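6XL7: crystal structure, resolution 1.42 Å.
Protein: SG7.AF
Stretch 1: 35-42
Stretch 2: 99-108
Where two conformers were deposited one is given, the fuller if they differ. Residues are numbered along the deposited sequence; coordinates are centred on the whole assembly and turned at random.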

# COMPACT_ATOMS: atom_id res chain seq x y z
N SER A 35 -1.65 7.45 1.75
CA SER A 35 -2.22 7.92 3.01
C SER A 35 -2.22 6.83 4.07
O SER A 35 -2.00 7.11 5.25
CB SER A 35 -3.64 8.44 2.78
OG SER A 35 -4.48 7.42 2.26
N GLN A 36 -2.46 5.58 3.67
CA GLN A 36 -2.57 4.51 4.65
C GLN A 36 -1.24 3.85 4.97
O GLN A 36 -1.11 3.24 6.05
CB GLN A 36 -3.55 3.43 4.15
CG GLN A 36 -5.00 3.90 4.03
CD GLN A 36 -5.67 4.05 5.37
OE1 GLN A 36 -5.40 3.31 6.32
NE2 GLN A 36 -6.57 5.02 5.46
N LEU A 37 -0.24 3.97 4.09
CA LEU A 37 1.01 3.24 4.25
C LEU A 37 2.25 4.11 4.15
O LEU A 37 3.05 4.15 5.10
CB LEU A 37 1.07 2.08 3.25
CG LEU A 37 0.12 0.92 3.57
CD1 LEU A 37 -0.06 0.05 2.36
CD2 LEU A 37 0.68 0.11 4.73
N ARG A 38 2.44 4.82 3.03
CA ARG A 38 3.71 5.50 2.81
C ARG A 38 3.95 6.59 3.86
O ARG A 38 5.03 6.64 4.46
CB ARG A 38 3.80 6.04 1.39
CG ARG A 38 5.23 6.39 0.97
CD ARG A 38 5.31 6.97 -0.43
NE ARG A 38 5.08 5.97 -1.47
CZ ARG A 38 3.92 5.78 -2.09
NH1 ARG A 38 2.88 6.53 -1.78
NH2 ARG A 38 3.80 4.85 -3.03
N GLU A 39 2.96 7.45 4.09
CA GLU A 39 3.16 8.51 5.08
C GLU A 39 3.36 7.97 6.49
O GLU A 39 4.39 8.31 7.11
CB GLU A 39 2.08 9.59 4.98
CG GLU A 39 2.17 10.59 6.12
CD GLU A 39 1.13 11.69 6.04
OE1 GLU A 39 0.18 11.57 5.24
OE2 GLU A 39 1.27 12.67 6.80
N PRO A 40 2.48 7.14 7.05
CA PRO A 40 2.72 6.69 8.44
C PRO A 40 3.96 5.84 8.61
O PRO A 40 4.66 5.98 9.62
CB PRO A 40 1.43 5.95 8.82
CG PRO A 40 0.75 5.67 7.54
CD PRO A 40 1.15 6.74 6.58
N LEU A 41 4.29 4.98 7.64
CA LEU A 41 5.46 4.13 7.84
C LEU A 41 6.77 4.90 7.69
O LEU A 41 7.74 4.62 8.40
CB LEU A 41 5.43 2.90 6.94
CG LEU A 41 4.31 1.89 7.22
CD1 LEU A 41 4.35 0.79 6.17
CD2 LEU A 41 4.43 1.31 8.63
N THR A 42 6.82 5.87 6.77
CA THR A 42 7.99 6.72 6.66
C THR A 42 8.23 7.46 7.97
O THR A 42 9.36 7.52 8.47
CB THR A 42 7.83 7.69 5.50
OG1 THR A 42 7.77 6.96 4.28
CG2 THR A 42 8.99 8.65 5.45
N TYR A 99 -11.01 -1.01 0.43
CA TYR A 99 -9.61 -0.88 0.03
C TYR A 99 -8.81 -0.15 1.10
O TYR A 99 -7.76 -0.64 1.55
CB TYR A 99 -9.57 -0.10 -1.29
CG TYR A 99 -8.20 0.25 -1.81
CD1 TYR A 99 -7.27 -0.75 -2.12
CD2 TYR A 99 -7.85 1.58 -2.04
CE1 TYR A 99 -6.02 -0.42 -2.63
CE2 TYR A 99 -6.61 1.92 -2.54
CZ TYR A 99 -5.70 0.91 -2.83
OH TYR A 99 -4.44 1.20 -3.34
N LEU A 100 -9.29 1.01 1.53
CA LEU A 100 -8.56 1.79 2.52
C LEU A 100 -8.43 1.04 3.84
O LEU A 100 -7.36 1.03 4.46
CB LEU A 100 -9.26 3.13 2.73
CG LEU A 100 -9.31 4.03 1.49
CD1 LEU A 100 -10.06 5.31 1.80
CD2 LEU A 100 -7.90 4.35 0.99
N THR A 101 -9.52 0.40 4.30
CA THR A 101 -9.47 -0.39 5.52
C THR A 101 -8.46 -1.52 5.41
O THR A 101 -7.69 -1.78 6.36
CB THR A 101 -10.86 -0.95 5.84
OG1 THR A 101 -11.77 0.13 6.08
CG2 THR A 101 -10.81 -1.85 7.06
N ALA A 102 -8.42 -2.20 4.27
CA ALA A 102 -7.48 -3.31 4.10
C ALA A 102 -6.04 -2.80 4.12
O ALA A 102 -5.15 -3.46 4.69
CB ALA A 102 -7.79 -4.08 2.82
N LEU A 103 -5.78 -1.65 3.50
CA LEU A 103 -4.43 -1.08 3.56
C LEU A 103 -4.07 -0.71 4.98
O LEU A 103 -2.92 -0.89 5.40
CB LEU A 103 -4.33 0.15 2.66
CG LEU A 103 -4.46 -0.08 1.15
CD1 LEU A 103 -4.35 1.24 0.41
CD2 LEU A 103 -3.43 -1.08 0.62
N GLY A 104 -5.03 -0.20 5.75
CA GLY A 104 -4.76 0.13 7.14
C GLY A 104 -4.39 -1.08 7.96
O GLY A 104 -3.54 -1.00 8.86
N GLU A 105 -5.02 -2.22 7.68
CA GLU A 105 -4.67 -3.45 8.38
C GLU A 105 -3.25 -3.88 8.02
O GLU A 105 -2.49 -4.32 8.89
CB GLU A 105 -5.68 -4.55 8.06
CG GLU A 105 -7.08 -4.22 8.57
CD GLU A 105 -8.12 -5.25 8.14
OE1 GLU A 105 -9.26 -5.17 8.63
OE2 GLU A 105 -7.78 -6.13 7.33
N ILE A 106 -2.87 -3.73 6.75
CA ILE A 106 -1.50 -4.01 6.34
C ILE A 106 -0.53 -3.11 7.09
O ILE A 106 0.55 -3.55 7.51
CB ILE A 106 -1.34 -3.90 4.81
CG1 ILE A 106 -2.12 -5.03 4.11
CG2 ILE A 106 0.13 -3.94 4.43
CD1 ILE A 106 -2.33 -4.76 2.63
N ARG A 107 -0.89 -1.84 7.30
CA ARG A 107 -0.02 -0.94 8.06
C ARG A 107 0.25 -1.49 9.45
O ARG A 107 1.40 -1.56 9.89
CB ARG A 107 -0.64 0.46 8.15
CG ARG A 107 0.21 1.44 9.00
CD ARG A 107 -0.49 2.77 9.30
NE ARG A 107 -1.78 2.59 9.96
CZ ARG A 107 -2.96 2.78 9.37
NH1 ARG A 107 -3.02 3.15 8.10
NH2 ARG A 107 -4.09 2.59 10.06
N GLY A 108 -0.81 -1.90 10.16
CA GLY A 108 -0.62 -2.42 11.50
C GLY A 108 0.22 -3.68 11.53
O GLY A 108 1.07 -3.85 12.40
O HOH W 1 -6.57 3.22 9.18

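Two helices of one chain pack here with axes 8.5 Å apart at closest approach and N-to-C directions 29° apart, and the contact repays reading along the second helix. Tyr99 stays out of reach. Leu100, its CA-to-CB bond sideways, brings CD2 to 4.2 Å from Gln36 CG, while Thr101 and Ala102 point away. Leu103 turns toward the partner: its CB lies 3.7 Å from Gln36 CB, and its CD2 meets Leu37 CD1 at 4.0 Å, an apolar contact beside the glutamine.

Gly104 is where the backbones come close, its CA 5.5 Å from the CA of Gln36 and 3.3 Å from Gln36 OE1. A CB here would fall 2.9 Å from that oxygen, a clash, so the bare backbone makes room for the amide oxygen, and the Gln36 side chain sits as a knob among Leu100, Leu103, Gly104 and Arg107.

Glu105 points away, and Ile106 adds CG2 at 4.1 Å from Leu37 CD2. Arg107 then returns the knob, settling among Gln36, Leu37, Pro40 and Leu41. Its CD packs 3.6 Å from Pro40 CG, and its NH1 donates twice to one residue: to Gln36 O at 2.8 Å and to Gln36 OE1 at 3.0 Å. A water bridges Gln36 OE1 and Arg107 NH2. The rule is reciprocal: each knob spends its carbons on packing, and Arg107 NH1 spends its hydrogens on the backbone and side-chain oxygens of Gln36.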